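Local coordinates for serine-rich Repeat Adhesion Glycoprotein (Srr1) (PDB 4MBO) that binds fibrinogen as a serine-rich repeat surface glycoprotein of Streptococcus agalactiae, and so probably serves as an adhesin, at residues Thr171-Ile177 with Ser310-His316; Pro161-Glu165 with Pro195-Glu199; Lys234-Leu240 with Ser280-Tyr284. All coordinates share one frame; numbering follows the deposited sequence.

Contact 1 (Thr171-Ile177 with Ser310-His316); sequences TNVRSRI and SKYSYGH
The outermost strand of the adhesin domain's five-stranded sheet, Ser310-His316, lies along Thr171-Ile177 of the neighbouring sheet, with Tyr312 and Tyr314 between them. The strand axes run nearly parallel, 11° apart, with a closest approach of 6.0 Å. That this is packing and not strand pairing follows from two observations: no backbone hydrogen bond joins the strands, and Ser310, Tyr312 and Tyr314 point their side chains at the other strand. Both tyrosines have CG anti to the backbone N (chi1 -167° in Tyr312), which sends each ring alongside an arginine pointing the same way. One face of the Tyr312 ring receives Arg174 CG as a CH-pi contact, 3.9 Å from Arg174 CG to the Tyr312 ring centroid, while the guanidinium plane stands almost perpendicular to the ring. In the next pair Arg176 CA is the atom over the Tyr314 face, 4.0 Å from that ring's centroid, with Ile177 N over the same face and Arg176 CG near Tyr314 CE2. The polar ends are held by partners beyond the two strands, Arg174 by Asp242 and Asn159, and Arg176 by Asp38, which also bonds Tyr314 OH. Two waters tie the phenols back to the opposite backbone: one joins Tyr312 OH to Ser175 O, the other donates to both Tyr314 OH and Ile177 O. Toward one end of the interface, Val173 CG1 packs on Ser310 CB at 3.7 Å. Beyond it a hydroxyl pair closes that end, a hydrogen bond of 2.7 Å between Thr171 OG1 and Ser310 OG.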
ATOM      1  N   THR A 171      -9.709   1.023  24.839  1.00 17.46           N
ATOM      2  CA  THR A 171      -9.758   1.517  23.481  1.00 17.87           C
ATOM      3  C   THR A 171      -8.675   0.865  22.641  1.00 17.06           C
ATOM      4  O   THR A 171      -7.698   0.342  23.167  1.00 17.26           O
ATOM      5  CB  THR A 171      -9.573   3.056  23.412  1.00 17.44           C
ATOM      6  OG1 THR A 171      -8.327   3.415  24.021  1.00 18.26           O
ATOM      7  CG2 THR A 171     -10.667   3.811  24.132  1.00 18.99           C
ATOM      8  N   ASN A 172      -8.862   0.856  21.328  1.00 15.32           N
ATOM      9  CA  ASN A 172      -7.814   0.414  20.411  1.00 16.14           C
ATOM     10  C   ASN A 172      -8.066   0.996  19.025  1.00 15.59           C
ATOM     11  O   ASN A 172      -9.193   1.139  18.617  1.00 15.28           O
ATOM     12  CB  ASN A 172      -7.601  -1.107  20.370  1.00 15.97           C
ATOM     13  CG  ASN A 172      -8.751  -1.879  19.749  1.00 17.13           C
ATOM     14  OD1 ASN A 172      -8.670  -2.245  18.584  1.00 16.93           O
ATOM     15  ND2 ASN A 172      -9.802  -2.144  20.528  1.00 17.58           N
ATOM     16  N   VAL A 173      -6.987   1.338  18.314  1.00 14.54           N
ATOM     17  CA  VAL A 173      -7.074   2.038  17.037  1.00 14.34           C
ATOM     18  C   VAL A 173      -5.811   1.826  16.215  1.00 14.54           C
ATOM     19  O   VAL A 173      -4.715   1.557  16.762  1.00 15.39           O
ATOM     20  CB  VAL A 173      -7.301   3.569  17.306  1.00 14.19           C
ATOM     21  CG1 VAL A 173      -6.017   4.205  17.863  1.00 14.50           C
ATOM     22  CG2 VAL A 173      -7.782   4.331  16.073  1.00 14.33           C
ATOM     23  N   ARG A 174      -5.949   1.973  14.907  1.00 13.56           N
ATOM     24  CA  ARG A 174      -4.802   1.917  13.983  1.00 14.47           C
ATOM     25  C   ARG A 174      -5.125   2.720  12.744  1.00 14.81           C
ATOM     26  O   ARG A 174      -6.284   2.814  12.367  1.00 16.66           O
ATOM     27  CB  ARG A 174      -4.435   0.467  13.633  1.00 14.55           C
ATOM     28  CG  ARG A 174      -3.218   0.340  12.744  1.00 15.97           C
ATOM     29  CD  ARG A 174      -2.761  -1.109  12.596  1.00 16.68           C
ATOM     30  NE  ARG A 174      -3.850  -1.962  12.115  1.00 19.18           N
ATOM     31  CZ  ARG A 174      -3.746  -3.279  11.933  1.00 20.60           C
ATOM     32  NH1 ARG A 174      -2.586  -3.891  12.152  1.00 21.68           N
ATOM     33  NH2 ARG A 174      -4.805  -3.982  11.536  1.00 20.52           N
ATOM     34  N   SER A 175      -4.131   3.337  12.111  1.00 14.46           N
ATOM     35  CA  SER A 175      -4.371   4.061  10.879  1.00 13.99           C
ATOM     36  C   SER A 175      -3.228   3.850   9.919  1.00 14.66           C
ATOM     37  O   SER A 175      -2.194   3.390  10.332  1.00 14.96           O
ATOM     38  CB  SER A 175      -4.580   5.527  11.153  1.00 14.63           C
ATOM     39  OG  SER A 175      -3.375   6.095  11.681  1.00 15.37           O
ATOM     40  N   ARG A 176      -3.446   4.163   8.654  1.00 14.16           N
ATOM     41  CA  ARG A 176      -2.428   3.958   7.618  1.00 14.25           C
ATOM     42  C   ARG A 176      -2.709   4.777   6.377  1.00 15.28           C
ATOM     43  O   ARG A 176      -3.839   4.888   5.945  1.00 14.48           O
ATOM     44  CB  ARG A 176      -2.436   2.459   7.267  1.00 14.95           C
ATOM     45  CG  ARG A 176      -1.299   1.973   6.416  1.00 15.54           C
ATOM     46  CD  ARG A 176      -1.346   0.445   6.294  1.00 15.10           C
ATOM     47  NE  ARG A 176      -0.082   0.034   5.733  1.00 15.65           N
ATOM     48  CZ  ARG A 176       0.134  -0.272   4.471  1.00 16.13           C
ATOM     49  NH1 ARG A 176       1.375  -0.517   4.100  1.00 17.33           N
ATOM     50  NH2 ARG A 176      -0.845  -0.310   3.574  1.00 15.64           N
ATOM     51  N   ILE A 177      -1.662   5.360   5.772  1.00 15.72           N
ATOM     52  CA  ILE A 177      -1.780   5.945   4.483  1.00 16.94           C
ATOM     53  C   ILE A 177      -1.555   4.744   3.578  1.00 18.88           C
ATOM     54  O   ILE A 177      -0.451   4.154   3.547  1.00 19.69           O
ATOM     55  CB  ILE A 177      -0.719   7.026   4.238  1.00 19.96           C
ATOM     56  CG1 ILE A 177      -0.975   8.185   5.195  1.00 20.95           C
ATOM     57  CG2 ILE A 177      -0.754   7.432   2.794  1.00 20.63           C
ATOM     58  CD1 ILE A 177       0.029   9.312   5.149  1.00 25.09           C
ATOM     59  N   SER A 310      -6.774   6.021  23.020  1.00 16.08           N
ATOM     60  CA  SER A 310      -5.683   5.560  22.163  1.00 16.92           C
ATOM     61  C   SER A 310      -5.441   6.495  20.985  1.00 16.77           C
ATOM     62  O   SER A 310      -6.365   7.105  20.483  1.00 16.33           O
ATOM     63  CB  SER A 310      -6.024   4.182  21.580  1.00 18.56           C
ATOM     64  OG  SER A 310      -6.019   3.187  22.586  1.00 20.39           O
ATOM     65  N   LYS A 311      -4.195   6.529  20.519  0.70 17.29           N
ATOM     66  CA  LYS A 311      -3.809   7.347  19.383  0.70 16.87           C
ATOM     67  C   LYS A 311      -2.798   6.596  18.538  0.70 16.97           C
ATOM     68  O   LYS A 311      -1.906   5.921  19.066  0.70 17.63           O
ATOM     69  CB  LYS A 311      -3.248   8.664  19.866  0.70 19.05           C
ATOM     70  CG  LYS A 311      -2.747   9.609  18.797  0.70 20.89           C
ATOM     71  CD  LYS A 311      -2.373  10.928  19.447  0.70 23.41           C
ATOM     72  CE  LYS A 311      -1.643  11.839  18.499  0.70 25.88           C
ATOM     73  NZ  LYS A 311      -1.150  13.057  19.201  0.70 27.55           N
ATOM     74  N   TYR A 312      -2.974   6.677  17.232  0.70 15.76           N
ATOM     75  CA  TYR A 312      -2.039   6.044  16.284  0.70 16.81           C
ATOM     76  C   TYR A 312      -1.632   7.092  15.269  0.70 18.16           C
ATOM     77  O   TYR A 312      -2.459   7.879  14.836  0.70 16.66           O
ATOM     78  CB  TYR A 312      -2.707   4.853  15.614  0.70 16.91           C
ATOM     79  CG  TYR A 312      -1.766   3.944  14.860  0.70 16.98           C
ATOM     80  CD1 TYR A 312      -1.355   4.267  13.583  0.70 16.98           C
ATOM     81  CD2 TYR A 312      -1.287   2.752  15.435  0.70 18.51           C
ATOM     82  CE1 TYR A 312      -0.516   3.443  12.869  0.70 18.79           C
ATOM     83  CE2 TYR A 312      -0.425   1.928  14.729  0.70 19.84           C
ATOM     84  CZ  TYR A 312      -0.058   2.286  13.430  0.70 20.13           C
ATOM     85  OH  TYR A 312       0.780   1.509  12.652  0.70 22.50           O
ATOM     86  N   SER A 313      -0.352   7.098  14.883  0.70 19.93           N
ATOM     87  CA  SER A 313       0.146   8.100  13.930  0.70 23.13           C
ATOM     88  C   SER A 313       0.718   7.457  12.703  0.70 23.57           C
ATOM     89  O   SER A 313       1.286   6.380  12.776  0.70 27.49           O
ATOM     90  CB  SER A 313       1.227   8.988  14.584  0.70 24.03           C
ATOM     91  OG  SER A 313       0.715   9.658  15.729  0.70 27.54           O
ATOM     92  N   TYR A 314       0.603   8.150  11.573  1.00 25.71           N
ATOM     93  CA  TYR A 314       1.191   7.651  10.335  1.00 27.00           C
ATOM     94  C   TYR A 314       1.572   8.843   9.427  1.00 31.41           C
ATOM     95  O   TYR A 314       0.753   9.732   9.137  1.00 28.52           O
ATOM     96  CB  TYR A 314       0.216   6.730   9.637  1.00 24.84           C
ATOM     97  CG  TYR A 314       0.878   5.702   8.756  1.00 21.60           C
ATOM     98  CD1 TYR A 314       1.364   6.006   7.481  1.00 23.00           C
ATOM     99  CD2 TYR A 314       0.994   4.405   9.203  1.00 19.74           C
ATOM    100  CE1 TYR A 314       1.959   5.036   6.703  1.00 24.46           C
ATOM    101  CE2 TYR A 314       1.561   3.441   8.444  1.00 20.37           C
ATOM    102  CZ  TYR A 314       2.058   3.746   7.194  1.00 22.39           C
ATOM    103  OH  TYR A 314       2.594   2.709   6.468  1.00 20.83           O
ATOM    104  N   GLY A 315       2.808   8.851   8.961  1.00 34.32           N
ATOM    105  CA  GLY A 315       3.306   9.980   8.171  1.00 38.75           C
ATOM    106  C   GLY A 315       3.531   9.754   6.698  1.00 40.33           C
ATOM    107  O   GLY A 315       3.562   8.627   6.223  1.00 41.81           O
ATOM    108  N   HIS A 316       3.662  10.869   5.978  1.00 44.28           N
ATOM    109  CA  HIS A 316       3.951  10.870   4.549  1.00 45.72           C
ATOM    110  C   HIS A 316       4.703  12.152   4.147  1.00 50.17           C
ATOM    111  O   HIS A 316       4.452  13.230   4.694  1.00 51.18           O
ATOM    112  CB  HIS A 316       2.669  10.702   3.719  1.00 47.44           C
ATOM    113  CG  HIS A 316       2.823  11.151   2.308  1.00 50.70           C
ATOM    114  ND1 HIS A 316       3.609  10.480   1.397  1.00 51.87           N
ATOM    115  CD2 HIS A 316       2.348  12.244   1.667  1.00 52.22           C
ATOM    116  CE1 HIS A 316       3.609  11.140   0.252  1.00 55.11           C
ATOM    117  NE2 HIS A 316       2.853  12.217   0.393  1.00 54.99           N
TER
HETATM  118  O   HOH W   1      -0.364   1.295  10.335  1.00 19.45           O
HETATM  119  O   HOH W   2       2.210   3.613   3.761  1.00 27.73           O

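Contact 2 (Pro161-Glu165 with Pro195-Glu199); sequences PSVTE and PEGKE
Pro161 and Pro195 meet ring against ring at the surface of the adhesin domain's antiparallel sheet, where the irregular part of strand 186-202 passes beside Pro161 and the edge strand 162-165. The two pyrrolidines slide past each other in opposite directions, with 3.6 Å between Pro161 CG and Pro195 CG. Glu196 adds its carboxylate to the same proline: Glu196 OE2 lies 3.3 Å from Pro161 CG, brought there by a chain that bends at chi2 (-81°). Further along, Val163 is crossed at about a right angle by two side chains. Its CG2 faces the Glu196 methylene at CG, and its CG1 lies 3.6 Å from Lys198 NZ, so the ammonium group comes up to a methyl as well as to an acid. That acid is Glu165, whose salt bridge to Lys198 is long: NZ to OE1 measures 3.5 Å, and the hydrogen bond within it is weak. Water supplies the closer links. One water accepts from Lys198 NZ and donates to both Glu165 OE1 and Thr164 O; a second donates to Glu165 OE1 and to Glu199 O, thus connecting the acid to the backbone of the facing segment.

In the next shell, Lys170 forms a salt bridge with Glu165 OE2, so the carboxylate is shared between two lysines. Strand 169-181 lies between the two segments in the sheet, and Asn172 OD1 accepts from Glu196 N. From the first of the two waters, Lys198 NZ is 2.9 Å away and Glu165 OE1 2.7 Å.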
ATOM      1  N   PRO A 161      -1.995  -2.465  16.242  1.00 18.77           N
ATOM      2  CA  PRO A 161      -2.761  -1.354  16.801  1.00 18.03           C
ATOM      3  C   PRO A 161      -2.278  -0.825  18.133  1.00 18.29           C
ATOM      4  O   PRO A 161      -1.565  -1.522  18.872  1.00 19.13           O
ATOM      5  CB  PRO A 161      -4.161  -1.962  16.969  1.00 19.13           C
ATOM      6  CG  PRO A 161      -4.222  -3.020  15.920  1.00 20.64           C
ATOM      7  CD  PRO A 161      -2.850  -3.613  15.913  1.00 20.34           C
ATOM      8  N   SER A 162      -2.627   0.433  18.410  0.70 18.15           N
ATOM      9  CA  SER A 162      -2.413   1.041  19.712  0.70 19.16           C
ATOM     10  C   SER A 162      -3.568   0.551  20.559  0.70 19.30           C
ATOM     11  O   SER A 162      -4.713   0.586  20.108  0.70 19.60           O
ATOM     12  CB  SER A 162      -2.488   2.559  19.633  0.70 20.82           C
ATOM     13  OG  SER A 162      -1.380   3.084  18.944  0.70 22.28           O
ATOM     14  N   VAL A 163      -3.275   0.136  21.792  1.00 19.17           N
ATOM     15  CA  VAL A 163      -4.287  -0.386  22.708  1.00 21.19           C
ATOM     16  C   VAL A 163      -4.140   0.160  24.127  1.00 21.72           C
ATOM     17  O   VAL A 163      -3.036   0.240  24.645  1.00 22.48           O
ATOM     18  CB  VAL A 163      -4.133  -1.918  22.826  1.00 22.97           C
ATOM     19  CG1 VAL A 163      -5.179  -2.522  23.760  1.00 25.41           C
ATOM     20  CG2 VAL A 163      -4.196  -2.576  21.469  1.00 23.85           C
ATOM     21  N   THR A 164      -5.258   0.513  24.739  1.00 21.18           N
ATOM     22  CA  THR A 164      -5.301   0.916  26.134  1.00 22.02           C
ATOM     23  C   THR A 164      -6.331  -0.000  26.794  1.00 22.65           C
ATOM     24  O   THR A 164      -7.457  -0.133  26.308  1.00 21.12           O
ATOM     25  CB  THR A 164      -5.740   2.388  26.303  1.00 23.51           C
ATOM     26  OG1 THR A 164      -4.715   3.250  25.775  1.00 24.61           O
ATOM     27  CG2 THR A 164      -5.982   2.703  27.744  1.00 25.42           C
ATOM     28  N   GLU A 165      -5.930  -0.675  27.871  1.00 24.11           N
ATOM     29  CA  GLU A 165      -6.825  -1.590  28.582  1.00 26.03           C
ATOM     30  C   GLU A 165      -6.708  -1.322  30.073  1.00 26.42           C
ATOM     31  O   GLU A 165      -5.849  -1.881  30.756  1.00 30.41           O
ATOM     32  CB  GLU A 165      -6.524  -3.063  28.246  1.00 29.04           C
ATOM     33  CG  GLU A 165      -7.413  -4.093  28.967  1.00 32.58           C
ATOM     34  CD  GLU A 165      -8.896  -4.104  28.561  1.00 35.43           C
ATOM     35  OE1 GLU A 165      -9.251  -3.670  27.440  1.00 36.34           O
ATOM     36  OE2 GLU A 165      -9.723  -4.619  29.359  1.00 39.01           O
ATOM     37  N   PRO A 195      -9.818  -2.336  15.742  1.00 15.75           N
ATOM     38  CA  PRO A 195      -9.291  -3.407  14.895  1.00 16.76           C
ATOM     39  C   PRO A 195      -9.056  -4.742  15.636  1.00 18.45           C
ATOM     40  O   PRO A 195      -8.995  -5.817  15.005  1.00 20.03           O
ATOM     41  CB  PRO A 195      -7.946  -2.839  14.408  1.00 16.53           C
ATOM     42  CG  PRO A 195      -7.563  -1.833  15.403  1.00 17.25           C
ATOM     43  CD  PRO A 195      -8.880  -1.199  15.827  1.00 16.25           C
ATOM     44  N   GLU A 196      -8.867  -4.678  16.945  1.00 19.20           N
ATOM     45  CA  GLU A 196      -8.632  -5.875  17.754  1.00 21.60           C
ATOM     46  C   GLU A 196      -9.906  -6.692  18.061  1.00 21.89           C
ATOM     47  O   GLU A 196      -9.829  -7.828  18.538  1.00 23.77           O
ATOM     48  CB  GLU A 196      -7.962  -5.480  19.084  1.00 24.64           C
ATOM     49  CG  GLU A 196      -6.612  -4.801  18.930  1.00 27.42           C
ATOM     50  CD  GLU A 196      -5.498  -5.783  18.693  1.00 35.42           C
ATOM     51  OE1 GLU A 196      -5.175  -6.520  19.652  1.00 40.94           O
ATOM     52  OE2 GLU A 196      -4.949  -5.823  17.571  1.00 40.04           O
ATOM     53  N   GLY A 197     -11.067  -6.110  17.809  1.00 20.44           N
ATOM     54  CA  GLY A 197     -12.323  -6.802  18.105  1.00 21.25           C
ATOM     55  C   GLY A 197     -12.462  -7.079  19.596  1.00 21.58           C
ATOM     56  O   GLY A 197     -12.706  -8.224  20.005  1.00 22.53           O
ATOM     57  N   LYS A 198     -12.304  -6.022  20.394  0.50 20.82           N
ATOM     58  CA  LYS A 198     -12.423  -6.072  21.853  0.50 22.05           C
ATOM     59  C   LYS A 198     -13.538  -5.136  22.288  0.50 21.92           C
ATOM     60  O   LYS A 198     -14.005  -4.309  21.511  0.50 20.91           O
ATOM     61  CB  LYS A 198     -11.134  -5.572  22.520  0.50 22.37           C
ATOM     62  CG  LYS A 198      -9.836  -6.223  22.071  0.50 23.12           C
ATOM     63  CD  LYS A 198      -8.611  -5.541  22.703  0.50 24.07           C
ATOM     64  CE  LYS A 198      -8.632  -5.626  24.229  0.50 25.69           C
ATOM     65  NZ  LYS A 198      -7.381  -5.149  24.897  0.50 26.26           N
ATOM     66  N   GLU A 199     -13.989  -5.258  23.530  1.00 23.54           N
ATOM     67  CA  GLU A 199     -14.923  -4.266  24.027  1.00 24.83           C
ATOM     68  C   GLU A 199     -14.157  -2.936  24.126  1.00 22.16           C
ATOM     69  O   GLU A 199     -12.986  -2.914  24.555  1.00 23.22           O
ATOM     70  CB  GLU A 199     -15.442  -4.642  25.403  1.00 27.99           C
ATOM     71  CG  GLU A 199     -16.332  -5.881  25.396  1.00 32.65           C
ATOM     72  CD  GLU A 199     -17.630  -5.683  24.598  1.00 35.20           C
ATOM     73  OE1 GLU A 199     -18.168  -4.550  24.642  1.00 41.01           O
ATOM     74  OE2 GLU A 199     -18.133  -6.657  23.958  1.00 35.69           O
TER
HETATM   75  O   HOH W   3      -8.540  -2.519  25.149  1.00 22.53           O
HETATM   76  O   HOH W   4     -11.474  -4.564  26.163  1.00 28.64           O

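Contact 3 (Lys234-Leu240 with Ser280-Tyr284); sequences KTNSKNL and STTSY
The Tyr284 ring and the aliphatic chain of Lys234 cross obliquely, with Lys234 CG 3.7 Å from Tyr284 CE1. Outside the two segments, the same ring stacks with Trp273 and meets Tyr260 edge-to-face, so it belongs to an aromatic cluster. The Asn236 amide, the other flat group, has ND2 3.7 Å from Thr281 CB. Its OD1 accepts from Lys238 N at 2.9 Å, in the carbonyl plane on a lone pair. This is an Asx turn, with CG anti to the backbone N (chi1 -176°) carrying OD1 to Lys238 N, and it leads into the 3-10 segment 237-239.

Strands 229-235 and 283-290 are antiparallel neighbours in the adhesin domain's sheet, and here their pairing ends. Lys234 and Tyr284 form a non-hydrogen-bonded pair; Thr235 and Ser283 form the hydrogen-bonded one, with both links present. Thr235 N to Ser283 O, 2.9 Å, is straight at the hydrogen (169°), whereas Ser283 N to Thr235 O, 2.8 Å, bends to 144°. Past this pair the regular bonding stops, though the chains stay close: Asn236 CA makes a CA-H...O contact of 3.5 Å with Thr281 O, and waters bridge the rest. A single water accepts from Ser237 N and donates to Ser280 O and Ser283 OG, and Ser283 OG is also bonded to Asn194 O on strand 186-202. A second bridges Asn236 OD1, Ser237 OG and Ser280 O. On the Lys234 side, a third accepts from Lys234 NZ at 2.6 Å and donates to Thr281 O.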
ATOM      1  N   LYS A 234     -18.958  -0.015   8.732  0.50 16.73           N
ATOM      2  CA  LYS A 234     -19.053  -0.861   9.933  0.50 16.63           C
ATOM      3  C   LYS A 234     -18.889  -2.328   9.523  0.50 17.18           C
ATOM      4  O   LYS A 234     -19.489  -2.785   8.528  0.50 17.62           O
ATOM      5  CB  LYS A 234     -20.400  -0.666  10.652  0.50 17.76           C
ATOM      6  CG  LYS A 234     -20.583  -1.513  11.904  0.50 18.89           C
ATOM      7  CD  LYS A 234     -21.933  -1.232  12.550  0.50 20.54           C
ATOM      8  CE  LYS A 234     -22.282  -2.249  13.619  0.50 22.73           C
ATOM      9  NZ  LYS A 234     -22.496  -3.595  13.036  0.50 23.98           N
ATOM     10  N   THR A 235     -18.096  -3.065  10.301  1.00 17.30           N
ATOM     11  CA  THR A 235     -17.838  -4.491  10.045  1.00 18.86           C
ATOM     12  C   THR A 235     -17.342  -5.195  11.330  1.00 19.87           C
ATOM     13  O   THR A 235     -16.948  -4.542  12.297  1.00 22.50           O
ATOM     14  CB  THR A 235     -16.763  -4.673   8.923  1.00 19.61           C
ATOM     15  OG1 THR A 235     -16.777  -6.014   8.430  1.00 22.66           O
ATOM     16  CG2 THR A 235     -15.400  -4.297   9.435  1.00 20.63           C
ATOM     17  N   ASN A 236     -17.330  -6.526  11.309  1.00 18.91           N
ATOM     18  CA  ASN A 236     -16.746  -7.309  12.377  1.00 20.37           C
ATOM     19  C   ASN A 236     -15.232  -7.285  12.150  1.00 19.42           C
ATOM     20  O   ASN A 236     -14.775  -7.367  11.001  1.00 19.92           O
ATOM     21  CB  ASN A 236     -17.267  -8.722  12.295  1.00 22.90           C
ATOM     22  CG  ASN A 236     -16.791  -9.594  13.446  1.00 26.53           C
ATOM     23  OD1 ASN A 236     -15.633  -9.945  13.533  1.00 28.29           O
ATOM     24  ND2 ASN A 236     -17.721 -10.012  14.289  1.00 31.00           N
ATOM     25  N   SER A 237     -14.453  -7.238  13.221  1.00 18.79           N
ATOM     26  CA  SER A 237     -12.986  -7.171  13.106  1.00 18.18           C
ATOM     27  C   SER A 237     -12.351  -8.305  12.316  1.00 18.94           C
ATOM     28  O   SER A 237     -11.257  -8.138  11.775  1.00 19.23           O
ATOM     29  CB  SER A 237     -12.317  -7.129  14.490  1.00 19.95           C
ATOM     30  OG  SER A 237     -12.544  -8.325  15.182  1.00 22.40           O
ATOM     31  N   LYS A 238     -13.017  -9.457  12.264  0.50 20.13           N
ATOM     32  CA  LYS A 238     -12.475 -10.621  11.555  0.50 21.48           C
ATOM     33  C   LYS A 238     -12.379 -10.384  10.040  0.50 21.30           C
ATOM     34  O   LYS A 238     -11.765 -11.182   9.317  0.50 22.18           O
ATOM     35  CB  LYS A 238     -13.316 -11.870  11.819  0.50 23.73           C
ATOM     36  CG  LYS A 238     -14.614 -11.885  11.048  0.50 25.86           C
ATOM     37  CD  LYS A 238     -15.365 -13.194  11.218  0.50 28.96           C
ATOM     38  CE  LYS A 238     -16.569 -13.219  10.305  0.50 30.90           C
ATOM     39  NZ  LYS A 238     -17.429 -12.043  10.591  0.50 31.49           N
ATOM     40  N   ASN A 239     -13.006  -9.315   9.558  1.00 19.88           N
ATOM     41  CA  ASN A 239     -12.943  -8.958   8.137  1.00 20.46           C
ATOM     42  C   ASN A 239     -11.862  -7.933   7.790  1.00 21.14           C
ATOM     43  O   ASN A 239     -11.674  -7.623   6.608  1.00 22.42           O
ATOM     44  CB  ASN A 239     -14.290  -8.409   7.691  1.00 21.78           C
ATOM     45  CG  ASN A 239     -15.389  -9.422   7.814  1.00 23.88           C
ATOM     46  OD1 ASN A 239     -15.244 -10.538   7.340  1.00 25.55           O
ATOM     47  ND2 ASN A 239     -16.505  -9.053   8.464  1.00 26.03           N
ATOM     48  N   LEU A 240     -11.179  -7.417   8.804  1.00 19.39           N
ATOM     49  CA  LEU A 240     -10.198  -6.368   8.597  1.00 18.48           C
ATOM     50  C   LEU A 240      -8.816  -6.932   8.254  1.00 18.48           C
ATOM     51  O   LEU A 240      -8.381  -7.950   8.816  1.00 22.93           O
ATOM     52  CB  LEU A 240     -10.056  -5.506   9.844  1.00 17.92           C
ATOM     53  CG  LEU A 240     -11.324  -4.763  10.275  1.00 18.73           C
ATOM     54  CD1 LEU A 240     -11.031  -4.083  11.602  1.00 20.08           C
ATOM     55  CD2 LEU A 240     -11.802  -3.747   9.257  1.00 19.44           C
ATOM     56  N   SER A 280     -17.404  -5.871  21.146  1.00 22.52           N
ATOM     57  CA  SER A 280     -16.260  -6.573  20.545  1.00 21.70           C
ATOM     58  C   SER A 280     -16.469  -6.912  19.084  1.00 22.09           C
ATOM     59  O   SER A 280     -15.491  -6.997  18.353  1.00 22.94           O
ATOM     60  CB  SER A 280     -15.922  -7.837  21.327  1.00 23.44           C
ATOM     61  OG  SER A 280     -17.020  -8.723  21.328  1.00 25.87           O
ATOM     62  N   THR A 281     -17.718  -7.115  18.681  1.00 22.18           N
ATOM     63  CA  THR A 281     -18.059  -7.486  17.310  1.00 23.71           C
ATOM     64  C   THR A 281     -18.342  -6.317  16.385  1.00 22.46           C
ATOM     65  O   THR A 281     -18.708  -6.511  15.217  1.00 23.04           O
ATOM     66  CB  THR A 281     -19.270  -8.445  17.307  1.00 25.98           C
ATOM     67  OG1 THR A 281     -20.309  -7.877  18.099  1.00 28.75           O
ATOM     68  CG2 THR A 281     -18.867  -9.764  17.921  1.00 28.13           C
ATOM     69  N   THR A 282     -18.117  -5.104  16.871  1.00 20.48           N
ATOM     70  CA  THR A 282     -18.309  -3.922  16.062  1.00 20.56           C
ATOM     71  C   THR A 282     -16.991  -3.199  15.858  1.00 18.46           C
ATOM     72  O   THR A 282     -16.350  -2.779  16.845  1.00 17.90           O
ATOM     73  CB  THR A 282     -19.263  -2.928  16.739  1.00 21.54           C
ATOM     74  OG1 THR A 282     -20.558  -3.522  16.845  1.00 25.68           O
ATOM     75  CG2 THR A 282     -19.371  -1.634  15.977  1.00 21.99           C
ATOM     76  N   SER A 283     -16.594  -3.065  14.597  1.00 17.68           N
ATOM     77  CA  SER A 283     -15.433  -2.253  14.230  1.00 16.07           C
ATOM     78  C   SER A 283     -15.872  -1.250  13.169  1.00 15.50           C
ATOM     79  O   SER A 283     -16.862  -1.479  12.443  1.00 16.49           O
ATOM     80  CB  SER A 283     -14.288  -3.110  13.694  1.00 16.93           C
ATOM     81  OG  SER A 283     -13.844  -4.054  14.670  1.00 17.35           O
ATOM     82  N   TYR A 284     -15.228  -0.095  13.126  1.00 14.57           N
ATOM     83  CA  TYR A 284     -15.518   0.885  12.099  1.00 15.11           C
ATOM     84  C   TYR A 284     -14.247   1.185  11.318  1.00 15.36           C
ATOM     85  O   TYR A 284     -13.140   1.046  11.824  1.00 15.46           O
ATOM     86  CB  TYR A 284     -16.053   2.198  12.666  1.00 15.48           C
ATOM     87  CG  TYR A 284     -17.361   2.068  13.399  1.00 15.88           C
ATOM     88  CD1 TYR A 284     -18.552   1.955  12.708  1.00 17.36           C
ATOM     89  CD2 TYR A 284     -17.395   2.040  14.773  1.00 17.04           C
ATOM     90  CE1 TYR A 284     -19.755   1.799  13.356  1.00 19.44           C
ATOM     91  CE2 TYR A 284     -18.595   1.929  15.446  1.00 19.06           C
ATOM     92  CZ  TYR A 284     -19.768   1.802  14.740  1.00 20.88           C
ATOM     93  OH  TYR A 284     -20.965   1.660  15.421  1.00 23.65           O
TER
HETATM   94  O   HOH W   5     -20.344  -5.119  13.180  1.00 28.39           O
HETATM   95  O   HOH W   6     -14.785  -9.470  16.339  1.00 30.64           O
HETATM   96  O   HOH W   7     -15.320  -6.132  15.650  1.00 20.98           O

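Overall arrangement
All three contacts reach the same antiparallel sheet of the adhesin domain. Contacts 1 and 2 have centres about 12 Å apart and touch, through Val173 with Ser162 and Asn172 with Pro195; their segments alternate along the chain, since strands 162-165, 169-181 and 186-202 follow in order while 310-316 returns from the second sheet. Contact 2 closes before contact 3 opens, yet the two touch, their centres about 11 Å apart, with Glu199 bonded to the Ser280 backbone. Contact 3 is nested within the loop closed by contact 1, about 17 Å between centres. Chain regions distant in sequence are thus joined within one sheet and, by contact 1, to its partner.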